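Local coordinates for protein putative triphosphoribosyl-dephospho-coA synthase (Archaeoglobus fulgidus DSM 4304, PDB 3H9P) that is of uncertain function but may bind ATP and act as a triphosphoribosyl-dephospho-CoA synthase, at residues Pro66-Ser70 / Ala82-Leu87; Ile156-Ala161 / Ser238-Ala243. All coordinates share one frame. Numbering follows the deposited sequence.

Interaction 1. Residues Pro66-Ser70 / Ala82-Leu87; sequences PLISS and AARNRL
Two consecutive helices of an all-helical fold, 58-68 and 76-88, form a helix-loop-helix unit, and here the C-terminal end of the first meets the C-terminal half of the second. Residues 66-68 are helical, with a kink at Pro66, whose N has no hydrogen bond to the preceding turn; Ser70 has left the helix (phi/psi -114/26), while 82-87 is regular helix. The register is set by Pro66 and Ala83, whose CA atoms lie 5.2 Å apart. The methyl of Ala83 is the small knob that lets the backbones come so close: its CB fits among Pro66 O (3.2 Å), Pro66 CB (4.2 Å) and Leu67 CD2 (3.9 Å). One turn on, Leu87 (m, t) brings its CD2 to 3.9 Å from Pro66 CG, and Phe154 packs on Pro66, Leu67 and Leu87, extending this apolar patch. At the other end Ser70 points toward the second helix, its CB 3.7 Å from Ala82 CB. Ser69, chi1 p, folds back so that its OG donates to Pro66 O at 2.8 Å, and Arg86 CD packs 3.4 Å from Ser69 OG. With chi1 m, chi2 and chi3 t and a turn at chi4 (88°), the Arg86 side chain reaches over Ser69 and Ser70, one guanidinium face over Ser69 O, and its NH1 donates a weak hydrogen bond to Ser70 OG at 3.1 Å.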
# COMPACT_ATOMS: atom_id res chain seq x y z
N PRO A 66 6.84 -6.19 -20.01
CA PRO A 66 6.88 -4.98 -20.85
C PRO A 66 8.17 -4.81 -21.66
O PRO A 66 8.11 -4.27 -22.77
CB PRO A 66 6.78 -3.84 -19.83
CG PRO A 66 6.10 -4.42 -18.70
CD PRO A 66 6.60 -5.84 -18.60
N LEU A 67 9.31 -5.26 -21.10
CA LEU A 67 10.56 -5.22 -21.85
C LEU A 67 10.54 -6.23 -22.99
O LEU A 67 11.00 -5.92 -24.07
CB LEU A 67 11.78 -5.49 -20.96
CG LEU A 67 11.90 -4.60 -19.72
CD1 LEU A 67 12.93 -5.16 -18.73
CD2 LEU A 67 12.08 -3.13 -20.05
N ILE A 68 10.00 -7.42 -22.74
CA ILE A 68 9.91 -8.41 -23.79
C ILE A 68 8.96 -7.98 -24.92
O ILE A 68 9.16 -8.33 -26.08
CB ILE A 68 9.59 -9.80 -23.23
CG1 ILE A 68 10.78 -10.23 -22.33
CG2 ILE A 68 9.36 -10.80 -24.42
CD1 ILE A 68 10.55 -11.40 -21.36
N SER A 69 7.95 -7.20 -24.59
CA SER A 69 6.99 -6.75 -25.59
C SER A 69 7.66 -5.80 -26.56
O SER A 69 7.18 -5.61 -27.66
CB SER A 69 5.78 -6.06 -24.95
OG SER A 69 6.10 -4.73 -24.60
N SER A 70 8.80 -5.25 -26.13
CA SER A 70 9.61 -4.34 -26.96
C SER A 70 10.99 -4.93 -27.31
O SER A 70 11.95 -4.18 -27.55
CB SER A 70 9.82 -3.02 -26.21
OG SER A 70 8.58 -2.52 -25.72
N ALA A 82 10.80 2.06 -25.29
CA ALA A 82 9.69 1.52 -26.07
C ALA A 82 8.72 0.81 -25.15
O ALA A 82 7.52 0.83 -25.38
CB ALA A 82 10.23 0.55 -27.14
N ALA A 83 9.26 0.16 -24.12
CA ALA A 83 8.43 -0.52 -23.09
C ALA A 83 7.60 0.50 -22.30
O ALA A 83 6.42 0.33 -22.08
CB ALA A 83 9.30 -1.38 -22.15
N ARG A 84 8.23 1.60 -21.91
CA ARG A 84 7.47 2.68 -21.26
C ARG A 84 6.37 3.20 -22.19
O ARG A 84 5.24 3.42 -21.75
CB ARG A 84 8.39 3.82 -20.88
CG ARG A 84 7.68 5.01 -20.33
CD ARG A 84 8.69 6.04 -19.97
NE ARG A 84 8.35 6.77 -18.77
CZ ARG A 84 9.00 7.87 -18.37
NH1 ARG A 84 10.02 8.36 -19.09
NH2 ARG A 84 8.62 8.50 -17.26
N ASN A 85 6.70 3.41 -23.46
CA ASN A 85 5.74 3.84 -24.46
C ASN A 85 4.58 2.84 -24.66
O ASN A 85 3.42 3.21 -24.66
CB ASN A 85 6.45 4.14 -25.78
CG ASN A 85 7.29 5.44 -25.71
OD1 ASN A 85 7.01 6.34 -24.92
ND2 ASN A 85 8.31 5.53 -26.56
N ARG A 86 4.91 1.55 -24.78
CA ARG A 86 3.87 0.55 -24.81
C ARG A 86 3.03 0.54 -23.53
O ARG A 86 1.83 0.32 -23.57
CB ARG A 86 4.42 -0.84 -25.13
CG ARG A 86 4.76 -1.02 -26.58
CD ARG A 86 5.12 -2.50 -26.95
NE ARG A 86 5.17 -2.59 -28.41
CZ ARG A 86 6.27 -2.35 -29.13
NH1 ARG A 86 7.43 -2.05 -28.53
NH2 ARG A 86 6.21 -2.41 -30.45
N LEU A 87 3.66 0.78 -22.39
CA LEU A 87 2.92 0.81 -21.10
C LEU A 87 1.88 1.93 -21.05
O LEU A 87 0.76 1.74 -20.54
CB LEU A 87 3.90 0.94 -19.92
CG LEU A 87 4.60 -0.36 -19.54
CD1 LEU A 87 5.88 -0.07 -18.74
CD2 LEU A 87 3.67 -1.31 -18.78

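Interaction 2. Residues Ile156-Ala161 / Ser238-Ala243; sequences ISIEGA and SSIFLA
Serine hydroxyls line much of this buried crossing, in which helical residues 156-161 and 238-243 approach to 7.6 Å between axes at a signed angle of -61°. Ser157 and Ser239 mark the closest point, their CA atoms 4.3 Å apart. Ser239, chi1 m, lays its OG 3.0 Å from Ser157 O, within hydrogen-bonding reach of it and of Leu235 O, one turn back. Ser157 O accepts the helical bond from Ala161 N (2.8 Å) and a CA-H...O contact from Ser239 CA (3.5 Å). Ser157 OG (chi1 m) and Ser238 OG (chi1 p) are 2.6 Å apart and hydrogen-bonded; Glu149 is a further partner of the former and Leu235 O of the latter. Such close helix-helix packing, joining helices 155-167 and 230-246 within the all-helical fold, depends on small residues. At Gly160 an ideal CB would lie 2.0 Å from Ser239 OG, a clash; its CA instead sits 3.3 Å from that oxygen. Farther along, Ala161 CB packs on Leu242 CB (3.8 Å) and Ala243 CB (4.1 Å), while Leu242 (m, t) brings CD1 to 3.5 Å from Ser157 CB and 4.0 Å from Ile158 CG1.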
# COMPACT_ATOMS: atom_id res chain seq x y z
N ILE A 156 16.10 1.73 -12.58
CA ILE A 156 16.88 0.76 -11.81
C ILE A 156 17.45 -0.39 -12.67
O ILE A 156 18.61 -0.75 -12.54
CB ILE A 156 16.06 0.23 -10.62
CG1 ILE A 156 15.69 1.42 -9.71
CG2 ILE A 156 16.86 -0.80 -9.85
CD1 ILE A 156 14.42 1.23 -8.81
N SER A 157 16.66 -0.91 -13.58
CA SER A 157 17.09 -2.00 -14.42
C SER A 157 18.27 -1.64 -15.31
O SER A 157 19.19 -2.45 -15.49
CB SER A 157 15.90 -2.49 -15.27
OG SER A 157 14.86 -2.91 -14.39
N ILE A 158 18.21 -0.45 -15.90
CA ILE A 158 19.28 0.13 -16.73
C ILE A 158 20.58 0.32 -15.96
O ILE A 158 21.65 -0.07 -16.44
CB ILE A 158 18.84 1.50 -17.33
CG1 ILE A 158 17.73 1.27 -18.35
CG2 ILE A 158 20.04 2.28 -17.98
CD1 ILE A 158 16.93 2.52 -18.67
N GLU A 159 20.47 0.87 -14.76
CA GLU A 159 21.62 1.05 -13.86
C GLU A 159 22.21 -0.31 -13.49
O GLU A 159 23.43 -0.48 -13.47
CB GLU A 159 21.21 1.85 -12.59
CG GLU A 159 22.16 1.72 -11.43
CD GLU A 159 21.56 2.11 -10.08
OE1 GLU A 159 20.32 2.34 -9.96
OE2 GLU A 159 22.36 2.17 -9.10
N GLY A 160 21.34 -1.28 -13.20
CA GLY A 160 21.79 -2.65 -12.97
C GLY A 160 22.46 -3.23 -14.22
O GLY A 160 23.50 -3.91 -14.10
N ALA A 161 21.91 -2.93 -15.41
CA ALA A 161 22.50 -3.46 -16.63
C ALA A 161 23.92 -2.91 -16.84
O ALA A 161 24.88 -3.65 -17.10
CB ALA A 161 21.61 -3.17 -17.81
N SER A 238 15.51 -8.26 -14.34
CA SER A 238 15.20 -7.33 -15.42
C SER A 238 16.50 -6.67 -15.93
O SER A 238 16.62 -6.39 -17.13
CB SER A 238 14.16 -6.30 -14.98
OG SER A 238 14.64 -5.51 -13.93
N SER A 239 17.44 -6.40 -15.01
CA SER A 239 18.77 -5.89 -15.35
C SER A 239 19.57 -6.85 -16.26
O SER A 239 20.26 -6.39 -17.16
CB SER A 239 19.61 -5.62 -14.08
OG SER A 239 19.11 -4.54 -13.36
N ILE A 240 19.51 -8.16 -15.96
CA ILE A 240 20.14 -9.19 -16.78
C ILE A 240 19.56 -9.14 -18.18
O ILE A 240 20.30 -9.14 -19.15
CB ILE A 240 19.96 -10.63 -16.19
CG1 ILE A 240 20.75 -10.82 -14.88
CG2 ILE A 240 20.45 -11.70 -17.19
CD1 ILE A 240 20.40 -12.09 -14.10
N PHE A 241 18.24 -9.07 -18.28
CA PHE A 241 17.59 -8.98 -19.57
C PHE A 241 18.10 -7.79 -20.37
O PHE A 241 18.46 -7.94 -21.52
CB PHE A 241 16.05 -8.99 -19.51
CG PHE A 241 15.43 -8.95 -20.92
CD1 PHE A 241 15.37 -10.10 -21.70
CD2 PHE A 241 15.03 -7.75 -21.49
CE1 PHE A 241 14.88 -10.07 -23.02
CE2 PHE A 241 14.52 -7.70 -22.81
CZ PHE A 241 14.45 -8.87 -23.58
N LEU A 242 18.11 -6.61 -19.78
CA LEU A 242 18.68 -5.45 -20.51
C LEU A 242 20.15 -5.63 -20.89
O LEU A 242 20.53 -5.33 -22.03
CB LEU A 242 18.46 -4.14 -19.75
CG LEU A 242 16.97 -3.81 -19.60
CD1 LEU A 242 16.70 -2.58 -18.70
CD2 LEU A 242 16.33 -3.64 -20.99
N ALA A 243 20.96 -6.16 -19.98
CA ALA A 243 22.39 -6.32 -20.29
C ALA A 243 22.62 -7.28 -21.47
O ALA A 243 23.53 -7.07 -22.31
CB ALA A 243 23.18 -6.75 -19.04

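Along the chain the two contacts come in series: interaction 1 closes between neighbouring helices 58-68 and 76-88 before interaction 2 joins the distant helices 155-167 and 230-246. Their centres are about 14 Å apart, yet they share a packing seam where helix 58-68 meets helix 230-246: Leu67 CB lies 4.0 Å from Phe241 CE2, Leu67 CD1 4.1 Å from Ser238 CB, and Ile68 CG1 4.1 Å from Phe241 CZ. Helix 76-88 makes a second connection, with its Met76 touching Ile158, Ala161 and Leu242. A local helix-loop-helix is thus tied to a long-range crossing, bringing four helices together in one continuous, strand-free core.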